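Local coordinates for virulence protein vsdE (Salmonella enterica, PDB 5LQ6) that acts as a cysteine hydrolase effector that suppresses host immune responses and contributes to bacterial virulence, at residues Q51-V65 with C82-S96. The protein carries 4 engineered substitutions. Numbering follows the deposited sequence. Where two conformers were deposited one is given.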
ATOM      1  N   GLN A  51      10.281  16.139   0.745  1.00 23.85           N
ATOM      2  CA  GLN A  51       9.318  16.026   1.826  1.00 28.83           C
ATOM      3  C   GLN A  51       7.901  16.194   1.327  1.00 27.78           C
ATOM      4  O   GLN A  51       7.024  15.454   1.737  1.00 27.81           O
ATOM      5  CB  GLN A  51       9.578  17.059   2.938  1.00 36.20           C
ATOM      6  CG  GLN A  51      10.791  16.734   3.795  1.00 45.37           C
ATOM      7  CD  GLN A  51      10.716  15.333   4.414  1.00 49.89           C
ATOM      8  OE1 GLN A  51       9.637  14.887   4.823  1.00 54.91           O
ATOM      9  NE2 GLN A  51      11.843  14.621   4.438  1.00 50.26           N
ATOM     10  N   ASN A  52       7.680  17.175   0.461  1.00 21.93           N
ATOM     11  CA  ASN A  52       6.379  17.364  -0.173  1.00 24.22           C
ATOM     12  C   ASN A  52       6.373  16.674  -1.537  1.00 22.47           C
ATOM     13  O   ASN A  52       6.930  17.179  -2.500  1.00 25.45           O
ATOM     14  CB  ASN A  52       6.010  18.840  -0.344  1.00 25.35           C
ATOM     15  CG  ASN A  52       4.587  18.999  -0.865  1.00 27.04           C
ATOM     16  OD1 ASN A  52       3.676  18.449  -0.284  1.00 30.93           O
ATOM     17  ND2 ASN A  52       4.412  19.671  -1.965  1.00 26.80           N
ATOM     18  N   LEU A  53       5.769  15.499  -1.601  1.00 20.73           N
ATOM     19  CA  LEU A  53       5.770  14.717  -2.819  1.00 19.06           C
ATOM     20  C   LEU A  53       4.898  15.325  -3.888  1.00 21.08           C
ATOM     21  O   LEU A  53       3.874  15.964  -3.623  1.00 25.38           O
ATOM     22  CB  LEU A  53       5.290  13.274  -2.532  1.00 20.07           C
ATOM     23  CG  LEU A  53       6.221  12.434  -1.701  1.00 20.48           C
ATOM     24  CD1 LEU A  53       5.562  11.153  -1.232  1.00 23.33           C
ATOM     25  CD2 LEU A  53       7.524  12.093  -2.392  1.00 19.95           C
ATOM     26  N   SER A  54       5.301  15.116  -5.098  1.00 18.78           N
ATOM     27  CA  SER A  54       4.509  15.500  -6.214  1.00 19.56           C
ATOM     28  C   SER A  54       3.836  14.256  -6.780  1.00 17.33           C
ATOM     29  O   SER A  54       4.224  13.097  -6.504  1.00 16.77           O
ATOM     30  CB  SER A  54       5.395  16.116  -7.293  1.00 19.11           C
ATOM     31  OG  SER A  54       6.226  15.144  -7.909  1.00 20.22           O
ATOM     32  N   ARG A  55       2.856  14.477  -7.639  1.00 16.69           N
ATOM     33  CA  ARG A  55       2.207  13.369  -8.306  1.00 14.86           C
ATOM     34  C   ARG A  55       3.191  12.597  -9.153  1.00 16.69           C
ATOM     35  O   ARG A  55       3.184  11.372  -9.223  1.00 16.81           O
ATOM     36  CB  ARG A  55       0.996  13.854  -9.106  1.00 14.53           C
ATOM     37  CG  ARG A  55       0.163  12.733  -9.669  1.00 14.55           C
ATOM     38  CD  ARG A  55      -1.024  13.322 -10.402  1.00 14.09           C
ATOM     39  NE  ARG A  55      -1.919  12.290 -10.867  1.00 14.11           N
ATOM     40  CZ  ARG A  55      -1.820  11.684 -12.034  1.00 15.33           C
ATOM     41  NH1 ARG A  55      -0.825  11.978 -12.876  1.00 17.68           N
ATOM     42  NH2 ARG A  55      -2.706  10.755 -12.361  1.00 14.23           N
ATOM     43  N   ASP A  56       4.089  13.316  -9.829  1.00 16.68           N
ATOM     44  CA  ASP A  56       5.086  12.673 -10.638  1.00 18.00           C
ATOM     45  C   ASP A  56       6.065  11.834  -9.791  1.00 17.68           C
ATOM     46  O   ASP A  56       6.497  10.761 -10.212  1.00 17.54           O
ATOM     47  CB  ASP A  56       5.896  13.733 -11.391  1.00 21.50           C
ATOM     48  CG  ASP A  56       6.916  13.092 -12.267  1.00 28.00           C
ATOM     49  OD1 ASP A  56       6.484  12.450 -13.238  1.00 32.58           O
ATOM     50  OD2 ASP A  56       8.124  13.153 -11.916  1.00 35.01           O
ATOM     51  N   ASN A  57       6.420  12.306  -8.618  1.00 16.42           N
ATOM     52  CA  ASN A  57       7.197  11.505  -7.673  1.00 17.12           C
ATOM     53  C   ASN A  57       6.512  10.177  -7.419  1.00 16.66           C
ATOM     54  O   ASN A  57       7.150   9.110  -7.435  1.00 17.57           O
ATOM     55  CB  ASN A  57       7.431  12.188  -6.308  1.00 17.88           C
ATOM     56  CG  ASN A  57       8.313  13.430  -6.342  1.00 19.65           C
ATOM     57  OD1 ASN A  57       8.141  14.301  -5.491  1.00 21.38           O
ATOM     58  ND2 ASN A  57       9.271  13.482  -7.246  1.00 22.47           N
ATOM     59  N   LEU A  58       5.223  10.248  -7.112  1.00 15.53           N
ATOM     60  CA  LEU A  58       4.486   9.019  -6.836  1.00 16.03           C
ATOM     61  C   LEU A  58       4.454   8.052  -8.004  1.00 15.09           C
ATOM     62  O   LEU A  58       4.477   6.853  -7.818  1.00 15.88           O
ATOM     63  CB  LEU A  58       3.034   9.326  -6.393  1.00 18.41           C
ATOM     64  CG  LEU A  58       2.846  10.045  -5.102  1.00 22.40           C
ATOM     65  CD1 LEU A  58       1.325  10.264  -4.964  1.00 25.85           C
ATOM     66  CD2 LEU A  58       3.370   9.232  -3.934  1.00 22.02           C
ATOM     67  N   LYS A  59       4.350   8.570  -9.225  1.00 16.34           N
ATOM     68  CA  LYS A  59       4.395   7.705 -10.373  1.00 16.43           C
ATOM     69  C   LYS A  59       5.716   6.959 -10.414  1.00 17.03           C
ATOM     70  O   LYS A  59       5.760   5.751 -10.664  1.00 17.20           O
ATOM     71  CB  LYS A  59       4.240   8.521 -11.679  1.00 21.30           C
ATOM     72  CG  LYS A  59       4.020   7.683 -12.903  1.00 27.45           C
ATOM     73  CD  LYS A  59       3.984   8.532 -14.170  1.00 36.46           C
ATOM     74  CE  LYS A  59       3.229   9.845 -13.972  1.00 41.27           C
ATOM     75  NZ  LYS A  59       3.203  10.638 -15.240  1.00 49.53           N
ATOM     76  N   GLN A  60       6.822   7.681 -10.220  1.00 16.25           N
ATOM     77  CA  GLN A  60       8.114   7.028 -10.282  0.51 17.87           C
ATOM     78  C   GLN A  60       8.286   5.984  -9.163  1.00 17.43           C
ATOM     79  O   GLN A  60       8.837   4.928  -9.384  1.00 17.23           O
ATOM     80  CB  GLN A  60       9.234   8.060 -10.228  0.51 18.23           C
ATOM     81  CG  GLN A  60       9.195   9.209 -11.256  0.51 19.70           C
ATOM     82  CD  GLN A  60       8.521   8.922 -12.606  0.51 23.76           C
ATOM     83  OE1 GLN A  60       8.823   7.932 -13.314  0.51 26.02           O
ATOM     84  NE2 GLN A  60       7.603   9.805 -12.984  0.51 25.50           N
ATOM     85  N   MET A  61       7.768   6.299  -7.986  1.00 15.74           N
ATOM     86  CA  MET A  61       7.833   5.361  -6.849  1.00 15.62           C
ATOM     87  C   MET A  61       7.007   4.109  -7.103  1.00 15.08           C
ATOM     88  O   MET A  61       7.418   2.986  -6.783  1.00 15.17           O
ATOM     89  CB  MET A  61       7.384   6.069  -5.565  1.00 15.42           C
ATOM     90  CG  MET A  61       8.355   7.150  -5.167  1.00 17.92           C
ATOM     91  SD  MET A  61       8.063   7.930  -3.592  1.00 23.04           S
ATOM     92  CE  MET A  61       8.887   6.736  -2.513  1.00 21.05           C
ATOM     93  N   ALA A  62       5.837   4.272  -7.699  1.00 14.84           N
ATOM     94  CA  ALA A  62       4.990   3.123  -8.035  1.00 14.61           C
ATOM     95  C   ALA A  62       5.603   2.246  -9.099  1.00 16.86           C
ATOM     96  O   ALA A  62       5.511   1.037  -9.050  1.00 18.06           O
ATOM     97  CB  ALA A  62       3.616   3.574  -8.480  1.00 16.47           C
ATOM     98  N   ARG A  63       6.267   2.878 -10.086  1.00 17.32           N
ATOM     99  CA  ARG A  63       6.979   2.083 -11.082  1.00 18.97           C
ATOM    100  C   ARG A  63       8.133   1.308 -10.473  1.00 18.99           C
ATOM    101  O   ARG A  63       8.371   0.185 -10.875  1.00 20.51           O
ATOM    102  CB  ARG A  63       7.496   2.975 -12.207  1.00 21.36           C
ATOM    103  CG  ARG A  63       6.414   3.512 -13.122  1.00 23.96           C
ATOM    104  CD  ARG A  63       6.954   4.583 -14.033  1.00 30.18           C
ATOM    105  NE  ARG A  63       6.002   4.905 -15.104  1.00 36.61           N
ATOM    106  CZ  ARG A  63       6.124   5.955 -15.925  1.00 43.28           C
ATOM    107  NH1 ARG A  63       7.141   6.838 -15.785  1.00 41.02           N
ATOM    108  NH2 ARG A  63       5.231   6.127 -16.882  1.00 44.08           N
ATOM    109  N   TYR A  64       8.842   1.920  -9.534  1.00 17.51           N
ATOM    110  CA  TYR A  64      10.018   1.318  -8.893  1.00 18.76           C
ATOM    111  C   TYR A  64       9.684  -0.008  -8.216  1.00 21.09           C
ATOM    112  O   TYR A  64      10.407  -0.999  -8.355  1.00 19.19           O
ATOM    113  CB  TYR A  64      10.668   2.256  -7.915  1.00 18.57           C
ATOM    114  CG  TYR A  64      11.876   1.650  -7.261  1.00 18.13           C
ATOM    115  CD1 TYR A  64      13.123   1.664  -7.895  1.00 22.04           C
ATOM    116  CD2 TYR A  64      11.798   1.033  -6.019  1.00 19.01           C
ATOM    117  CE1 TYR A  64      14.213   1.082  -7.311  1.00 20.80           C
ATOM    118  CE2 TYR A  64      12.909   0.437  -5.434  1.00 21.22           C
ATOM    119  CZ  TYR A  64      14.124   0.487  -6.077  1.00 23.20           C
ATOM    120  OH  TYR A  64      15.244  -0.093  -5.470  1.00 23.73           O
ATOM    121  N   VAL A  65       8.582  -0.044  -7.462  1.00 16.44           N
ATOM    122  CA  VAL A  65       8.324  -1.244  -6.696  1.00 17.84           C
ATOM    123  C   VAL A  65       8.004  -2.468  -7.482  1.00 18.69           C
ATOM    124  O   VAL A  65       8.184  -3.595  -6.995  1.00 18.83           O
ATOM    125  CB  VAL A  65       7.229  -1.051  -5.595  1.00 16.15           C
ATOM    126  CG1 VAL A  65       7.658  -0.025  -4.572  1.00 17.26           C
ATOM    127  CG2 VAL A  65       5.894  -0.671  -6.181  1.00 17.09           C
ATOM    128  N   CYS A  82       5.669  -2.531   0.215  1.00 13.32           N
ATOM    129  CA  CYS A  82       6.936  -1.989  -0.299  1.00 14.18           C
ATOM    130  C   CYS A  82       6.795  -0.498  -0.609  1.00 13.38           C
ATOM    131  O   CYS A  82       7.583   0.333  -0.221  1.00 13.21           O
ATOM    132  CB  CYS A  82       7.381  -2.701  -1.559  1.00 14.23           C
ATOM    133  SG  CYS A  82       8.077  -4.348  -1.289  1.00 18.33           S
ATOM    134  N   LEU A  83       5.735  -0.174  -1.354  1.00 12.95           N
ATOM    135  CA  LEU A  83       5.527   1.217  -1.721  1.00 13.67           C
ATOM    136  C   LEU A  83       5.299   2.061  -0.501  1.00 11.77           C
ATOM    137  O   LEU A  83       5.784   3.181  -0.397  1.00 12.20           O
ATOM    138  CB  LEU A  83       4.348   1.317  -2.700  1.00 12.81           C
ATOM    139  CG  LEU A  83       4.037   2.705  -3.227  1.00 13.44           C
ATOM    140  CD1 LEU A  83       5.266   3.337  -3.868  1.00 13.70           C
ATOM    141  CD2 LEU A  83       2.872   2.642  -4.221  1.00 13.28           C
ATOM    142  N   HIS A  84       4.478   1.590   0.448  1.00 11.59           N
ATOM    143  CA  HIS A  84       4.248   2.330   1.682  1.00 11.14           C
ATOM    144  C   HIS A  84       5.523   2.631   2.461  1.00 12.29           C
ATOM    145  O   HIS A  84       5.722   3.715   2.997  1.00 13.31           O
ATOM    146  CB  HIS A  84       3.232   1.575   2.528  1.00 12.68           C
ATOM    147  CG  HIS A  84       2.734   2.315   3.715  1.00 11.96           C
ATOM    148  ND1 HIS A  84       1.842   3.356   3.618  1.00 11.71           N
ATOM    149  CD2 HIS A  84       2.929   2.127   5.035  1.00 12.23           C
ATOM    150  CE1 HIS A  84       1.575   3.827   4.811  1.00 13.30           C
ATOM    151  NE2 HIS A  84       2.202   3.084   5.701  1.00 13.61           N
ATOM    152  N   TYR A  85       6.345   1.605   2.562  1.00 12.83           N
ATOM    153  CA  TYR A  85       7.640   1.758   3.199  1.00 13.17           C
ATOM    154  C   TYR A  85       8.517   2.793   2.495  1.00 13.27           C
ATOM    155  O   TYR A  85       9.107   3.646   3.155  1.00 14.89           O
ATOM    156  CB  TYR A  85       8.346   0.409   3.239  1.00 13.48           C
ATOM    157  CG  TYR A  85       9.739   0.374   3.843  1.00 15.26           C
ATOM    158  CD1 TYR A  85      10.846   0.667   3.107  1.00 15.92           C
ATOM    159  CD2 TYR A  85       9.880   0.045   5.165  1.00 16.01           C
ATOM    160  CE1 TYR A  85      12.121   0.587   3.691  1.00 19.44           C
ATOM    161  CE2 TYR A  85      11.151  -0.063   5.756  1.00 17.83           C
ATOM    162  CZ  TYR A  85      12.240   0.238   4.984  1.00 20.64           C
ATOM    163  OH  TYR A  85      13.548   0.183   5.557  1.00 23.05           O
ATOM    164  N   ASN A  86       8.615   2.702   1.185  1.00 13.43           N
ATOM    165  CA  ASN A  86       9.424   3.642   0.381  1.00 14.98           C
ATOM    166  C   ASN A  86       8.899   5.077   0.554  1.00 15.76           C
ATOM    167  O   ASN A  86       9.660   6.026   0.720  1.00 16.30           O
ATOM    168  CB  ASN A  86       9.426   3.250  -1.089  1.00 15.01           C
ATOM    169  CG  ASN A  86      10.201   1.964  -1.355  1.00 15.19           C
ATOM    170  OD1 ASN A  86      10.864   1.455  -0.439  1.00 15.45           O
ATOM    171  ND2 ASN A  86      10.059   1.420  -2.518  1.00 14.92           N
ATOM    172  N   ILE A  87       7.577   5.258   0.525  1.00 13.59           N
ATOM    173  CA  ILE A  87       7.042   6.572   0.725  1.00 15.34           C
ATOM    174  C   ILE A  87       7.408   7.109   2.102  1.00 15.68           C
ATOM    175  O   ILE A  87       7.841   8.272   2.237  1.00 16.29           O
ATOM    176  CB  ILE A  87       5.485   6.566   0.538  1.00 13.96           C
ATOM    177  CG1 ILE A  87       5.152   6.351  -0.909  1.00 15.04           C
ATOM    178  CG2 ILE A  87       4.855   7.866   1.067  1.00 14.10           C
ATOM    179  CD1 ILE A  87       3.711   5.919  -1.120  1.00 16.32           C
ATOM    180  N   HIS A  88       7.292   6.273   3.140  1.00 14.90           N
ATOM    181  CA  HIS A  88       7.589   6.696   4.488  1.00 15.40           C
ATOM    182  C   HIS A  88       9.056   7.218   4.579  1.00 16.85           C
ATOM    183  O   HIS A  88       9.299   8.205   5.257  1.00 18.47           O
ATOM    184  CB  HIS A  88       7.385   5.541   5.458  1.00 14.71           C
ATOM    185  CG  HIS A  88       7.650   5.927   6.874  1.00 19.17           C
ATOM    186  ND1 HIS A  88       6.705   6.571   7.644  1.00 22.79           N
ATOM    187  CD2 HIS A  88       8.751   5.779   7.651  1.00 22.22           C
ATOM    188  CE1 HIS A  88       7.217   6.796   8.846  1.00 24.80           C
ATOM    189  NE2 HIS A  88       8.462   6.348   8.864  1.00 25.35           N
ATOM    190  N   HIS A  89       9.964   6.503   3.936  1.00 15.62           N
ATOM    191  CA  HIS A  89      11.407   6.836   4.012  1.00 18.40           C
ATOM    192  C   HIS A  89      11.823   7.795   2.947  1.00 20.88           C
ATOM    193  O   HIS A  89      13.000   8.183   2.890  1.00 22.94           O
ATOM    194  CB  HIS A  89      12.178   5.508   3.953  1.00 19.82           C
ATOM    195  CG  HIS A  89      12.039   4.704   5.198  1.00 20.24           C
ATOM    196  ND1 HIS A  89      12.633   5.064   6.394  1.00 27.07           N
ATOM    197  CD2 HIS A  89      11.296   3.603   5.471  1.00 21.90           C
ATOM    198  CE1 HIS A  89      12.282   4.199   7.337  1.00 25.17           C
ATOM    199  NE2 HIS A  89      11.484   3.295   6.802  1.00 23.24           N
ATOM    200  N   ARG A  90      10.893   8.218   2.103  1.00 18.63           N
ATOM    201  CA  ARG A  90      11.177   9.086   0.972  1.00 19.58           C
ATOM    202  C   ARG A  90      12.322   8.573   0.141  1.00 21.32           C
ATOM    203  O   ARG A  90      13.178   9.341  -0.342  1.00 21.32           O
ATOM    204  CB  ARG A  90      11.419  10.546   1.442  1.00 18.83           C
ATOM    205  CG  ARG A  90      10.216  11.225   2.039  1.00 19.85           C
ATOM    206  CD  ARG A  90       9.095  11.350   1.000  1.00 22.59           C
ATOM    207  NE  ARG A  90       8.068  12.298   1.368  1.00 24.64           N
ATOM    208  CZ  ARG A  90       6.950  12.014   2.025  1.00 27.50           C
ATOM    209  NH1 ARG A  90       6.693  10.774   2.444  1.00 25.71           N
ATOM    210  NH2 ARG A  90       6.060  12.977   2.281  1.00 28.89           N
ATOM    211  N   GLN A  91      12.337   7.269  -0.097  1.00 20.70           N
ATOM    212  CA  GLN A  91      13.399   6.657  -0.844  1.00 20.77           C
ATOM    213  C   GLN A  91      12.967   5.384  -1.500  1.00 20.15           C
ATOM    214  O   GLN A  91      12.193   4.628  -0.912  1.00 19.74           O
ATOM    215  CB  GLN A  91      14.590   6.402   0.101  1.00 23.80           C
ATOM    216  CG  GLN A  91      15.845   5.913  -0.620  1.00 26.67           C
ATOM    217  CD  GLN A  91      17.068   5.780   0.317  1.00 35.61           C
ATOM    218  OE1 GLN A  91      17.099   6.363   1.415  1.00 38.25           O
ATOM    219  NE2 GLN A  91      18.078   5.019  -0.126  1.00 42.80           N
ATOM    220  N   ASP A  92      13.501   5.104  -2.688  1.00 19.65           N
ATOM    221  CA  ASP A  92      13.227   3.874  -3.406  1.00 18.67           C
ATOM    222  C   ASP A  92      14.101   2.752  -2.866  1.00 20.92           C
ATOM    223  O   ASP A  92      15.219   2.564  -3.331  1.00 22.22           O
ATOM    224  CB  ASP A  92      13.414   3.996  -4.924  1.00 19.31           C
ATOM    225  CG  ASP A  92      12.342   4.826  -5.591  1.00 21.34           C
ATOM    226  OD1 ASP A  92      11.169   4.820  -5.140  1.00 22.69           O
ATOM    227  OD2 ASP A  92      12.636   5.496  -6.611  1.00 25.97           O
ATOM    228  N   ILE A  93      13.621   2.032  -1.868  1.00 17.80           N
ATOM    229  CA  ILE A  93      14.424   0.981  -1.138  1.00 19.57           C
ATOM    230  C   ILE A  93      13.955  -0.399  -1.439  1.00 21.54           C
ATOM    231  O   ILE A  93      14.714  -1.243  -1.880  1.00 19.25           O
ATOM    232  CB  ILE A  93      14.440   1.243   0.361  1.00 19.01           C
ATOM    233  CG1 ILE A  93      15.075   2.592   0.661  1.00 20.77           C
ATOM    234  CG2 ILE A  93      15.137   0.088   1.117  1.00 19.04           C
ATOM    235  CD1 ILE A  93      14.831   3.096   2.048  1.00 22.14           C
ATOM    236  N   LEU A  94      12.649  -0.680  -1.224  1.00 16.55           N
ATOM    237  CA  LEU A  94      12.096  -1.990  -1.435  1.00 17.45           C
ATOM    238  C   LEU A  94      11.405  -2.148  -2.768  1.00 17.37           C
ATOM    239  O   LEU A  94      10.748  -1.212  -3.241  1.00 16.91           O
ATOM    240  CB  LEU A  94      11.101  -2.309  -0.326  1.00 16.19           C
ATOM    241  CG  LEU A  94      11.545  -2.198   1.115  1.00 17.49           C
ATOM    242  CD1 LEU A  94      10.420  -2.645   2.029  1.00 18.18           C
ATOM    243  CD2 LEU A  94      12.767  -3.080   1.385  1.00 19.63           C
ATOM    244  N   SER A  95      11.531  -3.316  -3.384  1.00 17.26           N
ATOM    245  CA  SER A  95      10.833  -3.631  -4.600  1.00 18.25           C
ATOM    246  C   SER A  95      10.595  -5.122  -4.678  1.00 18.66           C
ATOM    247  O   SER A  95      11.199  -5.883  -3.908  1.00 20.21           O
ATOM    248  CB  SER A  95      11.573  -3.107  -5.829  1.00 18.95           C
ATOM    249  OG  SER A  95      12.835  -3.747  -5.986  1.00 21.15           O
ATOM    250  N   SER A  96       9.686  -5.530  -5.548  1.00 21.07           N
ATOM    251  CA  SER A  96       9.431  -6.907  -5.804  1.00 25.73           C
ATOM    252  C   SER A  96      10.074  -7.291  -7.149  1.00 33.26           C
ATOM    253  O   SER A  96       9.956  -6.561  -8.152  1.00 33.21           O
ATOM    254  CB  SER A  96       7.952  -7.200  -5.816  1.00 29.47           C
ATOM    255  OG  SER A  96       7.742  -8.553  -6.188  1.00 33.13           O
TER
HETATM  256  O   HOH W   1       9.001   3.232  -4.446  1.00 16.78           O
HETATM  257  O   HOH W   2      14.875  -2.623  -4.474  1.00 23.22           O
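A Schellman motif ends helix 76-89 at R90, and the chain beyond it turns back along helix 55-65, so that Y64 meets D92, M61 meets the helix's last turn and R90 meets Q51 and L53. The D92 carboxylate stacks on the Y64 ring with planes 9° apart, while D92 CB sits over the middle of the Y64 ring in a CH-pi contact, 3.4 Å from its centroid. With CG anti to the backbone N (chi1 -180°), Y64 carries its ring under D92 CB, with L94 O at the ring's edge, near its plane; the Y64 hydroxyl bonds to E42, and D92 OD2 to the hydroxyl of Y49.

The SpvD family belongs to the papain-like clan CA of cysteine hydrolases, in which the nucleophile usually starts the central helix; C76, heading helix 76-89, probably has that role. Here helix 55-65 runs at 135° to the 82-89 part of that helix. Between them M61 bends at chi3, bringing CE to 3.4 Å from N86 O, while its CB meets L83 CD1.

N86 fastens the returning chain: OD1 accepts from L94 N (2.9 Å) and ND2 donates to L94 O (2.8 Å). A water accepts from the same ND2 and donates to M61 O and D92 OD1. Alongside, V65 CG1 packs 3.5 Å from N86 ND2, and S96 N donates to V65 O (2.8 Å).

At the far end, R90 NH2 reaches Q51 O (2.7 Å) in the guanidinium plane, NH1 turns back to I87 O, and L53 CD1 lies over one guanidinium face.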